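Local coordinates for alcohol dehydrogenase IV (Corynebacterium glutamicum, PDB 3IV7), which probably reduces maleylacetate with a nicotinamide cofactor, at residues L268-P276 and N333-N341. Sequence-based numbering, arbitrary orientation.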
# COMPACT_ATOMS: atom_id res chain seq x y z
N LEU A 268 10.08 -4.53 -22.22
CA LEU A 268 10.13 -5.78 -21.46
C LEU A 268 11.17 -6.72 -22.07
O LEU A 268 12.06 -7.23 -21.35
CB LEU A 268 8.80 -6.47 -21.43
CG LEU A 268 8.76 -7.77 -20.64
CD1 LEU A 268 9.28 -7.56 -19.19
CD2 LEU A 268 7.36 -8.31 -20.66
N ALA A 269 11.07 -6.95 -23.38
CA ALA A 269 12.01 -7.83 -24.09
C ALA A 269 13.44 -7.38 -23.88
O ALA A 269 14.32 -8.20 -23.66
CB ALA A 269 11.70 -7.85 -25.58
N PHE A 270 13.64 -6.07 -23.93
CA PHE A 270 14.97 -5.44 -23.82
C PHE A 270 15.60 -5.63 -22.43
O PHE A 270 16.75 -6.01 -22.32
CB PHE A 270 14.83 -3.94 -24.12
CG PHE A 270 16.13 -3.16 -24.02
CD1 PHE A 270 16.99 -3.09 -25.10
CD2 PHE A 270 16.42 -2.41 -22.89
CE1 PHE A 270 18.18 -2.35 -25.02
CE2 PHE A 270 17.60 -1.66 -22.80
CZ PHE A 270 18.47 -1.63 -23.86
N ASN A 271 14.82 -5.34 -21.37
CA ASN A 271 15.33 -5.38 -19.97
C ASN A 271 15.26 -6.72 -19.23
O ASN A 271 15.96 -6.91 -18.23
CB ASN A 271 14.59 -4.36 -19.12
CG ASN A 271 15.20 -3.02 -19.17
OD1 ASN A 271 16.33 -2.85 -19.63
ND2 ASN A 271 14.48 -2.03 -18.64
N ALA A 272 14.38 -7.62 -19.69
CA ALA A 272 14.04 -8.83 -18.93
C ALA A 272 15.25 -9.63 -18.51
O ALA A 272 15.41 -9.93 -17.34
CB ALA A 272 13.10 -9.71 -19.72
N GLY A 273 16.10 -9.97 -19.47
CA GLY A 273 17.30 -10.80 -19.21
C GLY A 273 18.23 -10.23 -18.14
O GLY A 273 18.94 -10.98 -17.46
N ASP A 274 18.26 -8.91 -18.02
CA ASP A 274 19.09 -8.24 -17.03
C ASP A 274 18.36 -7.97 -15.70
O ASP A 274 18.96 -7.45 -14.76
CB ASP A 274 19.65 -6.94 -17.61
CG ASP A 274 20.80 -7.18 -18.63
OD1 ASP A 274 21.77 -7.89 -18.29
OD2 ASP A 274 20.74 -6.62 -19.75
N ALA A 275 17.08 -8.35 -15.62
CA ALA A 275 16.28 -8.13 -14.38
C ALA A 275 15.58 -9.42 -13.98
O ALA A 275 14.36 -9.50 -14.06
CB ALA A 275 15.29 -7.02 -14.58
N PRO A 276 16.35 -10.43 -13.55
CA PRO A 276 15.79 -11.75 -13.30
C PRO A 276 14.70 -11.79 -12.22
O PRO A 276 13.67 -12.48 -12.38
CB PRO A 276 17.00 -12.58 -12.87
CG PRO A 276 18.05 -11.57 -12.49
CD PRO A 276 17.81 -10.39 -13.32
N ASN A 333 18.79 1.47 -14.92
CA ASN A 333 18.06 0.57 -15.83
C ASN A 333 18.81 -0.78 -15.94
O ASN A 333 20.03 -0.79 -16.05
CB ASN A 333 17.90 1.17 -17.22
CG ASN A 333 17.06 0.31 -18.12
OD1 ASN A 333 15.87 0.16 -17.91
ND2 ASN A 333 17.70 -0.32 -19.11
N PRO A 334 18.08 -1.91 -15.91
CA PRO A 334 18.73 -3.21 -15.92
C PRO A 334 19.81 -3.42 -17.01
O PRO A 334 20.90 -3.88 -16.70
CB PRO A 334 17.57 -4.16 -16.13
CG PRO A 334 16.46 -3.53 -15.41
CD PRO A 334 16.70 -2.02 -15.43
N ARG A 335 19.46 -3.15 -18.27
CA ARG A 335 20.40 -3.28 -19.41
C ARG A 335 20.93 -1.89 -19.75
O ARG A 335 20.16 -0.96 -19.87
CB ARG A 335 19.65 -3.86 -20.61
CG ARG A 335 20.49 -4.24 -21.86
CD ARG A 335 19.61 -5.00 -22.80
NE ARG A 335 20.27 -5.49 -23.98
CZ ARG A 335 19.66 -6.21 -24.93
NH1 ARG A 335 18.36 -6.48 -24.83
NH2 ARG A 335 20.35 -6.64 -25.98
N PRO A 336 22.27 -1.75 -19.89
CA PRO A 336 22.77 -0.39 -20.19
C PRO A 336 22.26 0.11 -21.55
O PRO A 336 22.33 -0.60 -22.54
CB PRO A 336 24.30 -0.58 -20.22
CG PRO A 336 24.55 -2.09 -20.03
CD PRO A 336 23.26 -2.79 -20.20
N VAL A 337 21.75 1.33 -21.57
CA VAL A 337 21.13 1.86 -22.74
C VAL A 337 22.12 2.70 -23.54
O VAL A 337 22.72 3.63 -23.01
CB VAL A 337 19.94 2.71 -22.38
CG1 VAL A 337 19.27 3.27 -23.65
CG2 VAL A 337 18.93 1.88 -21.55
N THR A 338 22.28 2.36 -24.80
CA THR A 338 23.15 3.12 -25.70
C THR A 338 22.32 3.78 -26.80
O THR A 338 21.11 3.53 -26.94
CB THR A 338 24.21 2.23 -26.34
OG1 THR A 338 23.57 1.23 -27.13
CG2 THR A 338 25.05 1.56 -25.27
N ARG A 339 22.97 4.66 -27.54
CA ARG A 339 22.33 5.30 -28.64
C ARG A 339 21.92 4.23 -29.67
O ARG A 339 20.80 4.26 -30.16
CB ARG A 339 23.25 6.34 -29.24
CG ARG A 339 22.70 6.99 -30.46
CD ARG A 339 23.57 8.17 -30.90
NE ARG A 339 23.34 9.35 -30.08
CZ ARG A 339 22.26 10.14 -30.17
NH1 ARG A 339 21.27 9.87 -31.04
NH2 ARG A 339 22.16 11.21 -29.39
N GLU A 340 22.78 3.23 -29.90
CA GLU A 340 22.48 2.16 -30.87
C GLU A 340 21.33 1.25 -30.41
O GLU A 340 20.41 0.98 -31.19
CB GLU A 340 23.71 1.28 -31.19
CG GLU A 340 24.89 2.00 -31.81
CD GLU A 340 25.72 2.77 -30.80
OE1 GLU A 340 25.33 2.82 -29.61
OE2 GLU A 340 26.75 3.32 -31.19
N ASN A 341 21.36 0.77 -29.17
CA ASN A 341 20.35 -0.20 -28.77
C ASN A 341 18.99 0.42 -28.50
O ASN A 341 17.98 -0.23 -28.72
CB ASN A 341 20.83 -1.20 -27.68
CG ASN A 341 21.07 -0.56 -26.32
OD1 ASN A 341 20.56 0.50 -26.01
ND2 ASN A 341 21.86 -1.25 -25.49
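One face of the Phe-270 ring carries Arg-335: CD sits over the ring centre, 3.7 Å from the centroid, and the guanidinium continues nearly flat over the CD1 side, its plane 17° from the ring's. At the ring edge stand Asn-333 ND2 and the amide of Asn-341, which is turned almost perpendicular to the ring and brings CG to 3.6 Å from CE1. The arginine chain is extended throughout, CG anti to the backbone N (chi1 -173°), and this carries NH1 past the ring to the carbonyl of Phe-270 itself. There NH1 meets a lone pair of Phe-270 O at 3.0 Å in a nearly straight bond; NH1 also donates to Leu-358 O, so two carbonyls fix the guanidinium. Asp-274 OD2 lies against the aliphatic start of the arginine, 3.1 Å from Arg-335 CB; no N-H points at it, and any help to the guanidinium is probably electrostatic. Alongside, the amides of Asn-271 and Asn-333, twisted by 42°, exchange two hydrogen bonds, ND2 of Asn-271 giving 2.7 Å to OD1 of Asn-333 and ND2 of Asn-333 returning 2.9 Å to OD1 of Asn-271. Asn-333 ND2 also donates to Arg-335 O, thus serving two acceptors. Pro-334 CG rests on Ala-275 CB. Asn-341 ND2 holds Pro-336 O, while Thr-338 and Asn-341 close a capping box. A stacked arginine with a CH-pi contact, and paired amides, thus join the last part of helix 256-271 and the residues after it to the loop leading into helix 339-351, within the helical C-terminal part of an iron-containing alcohol dehydrogenase.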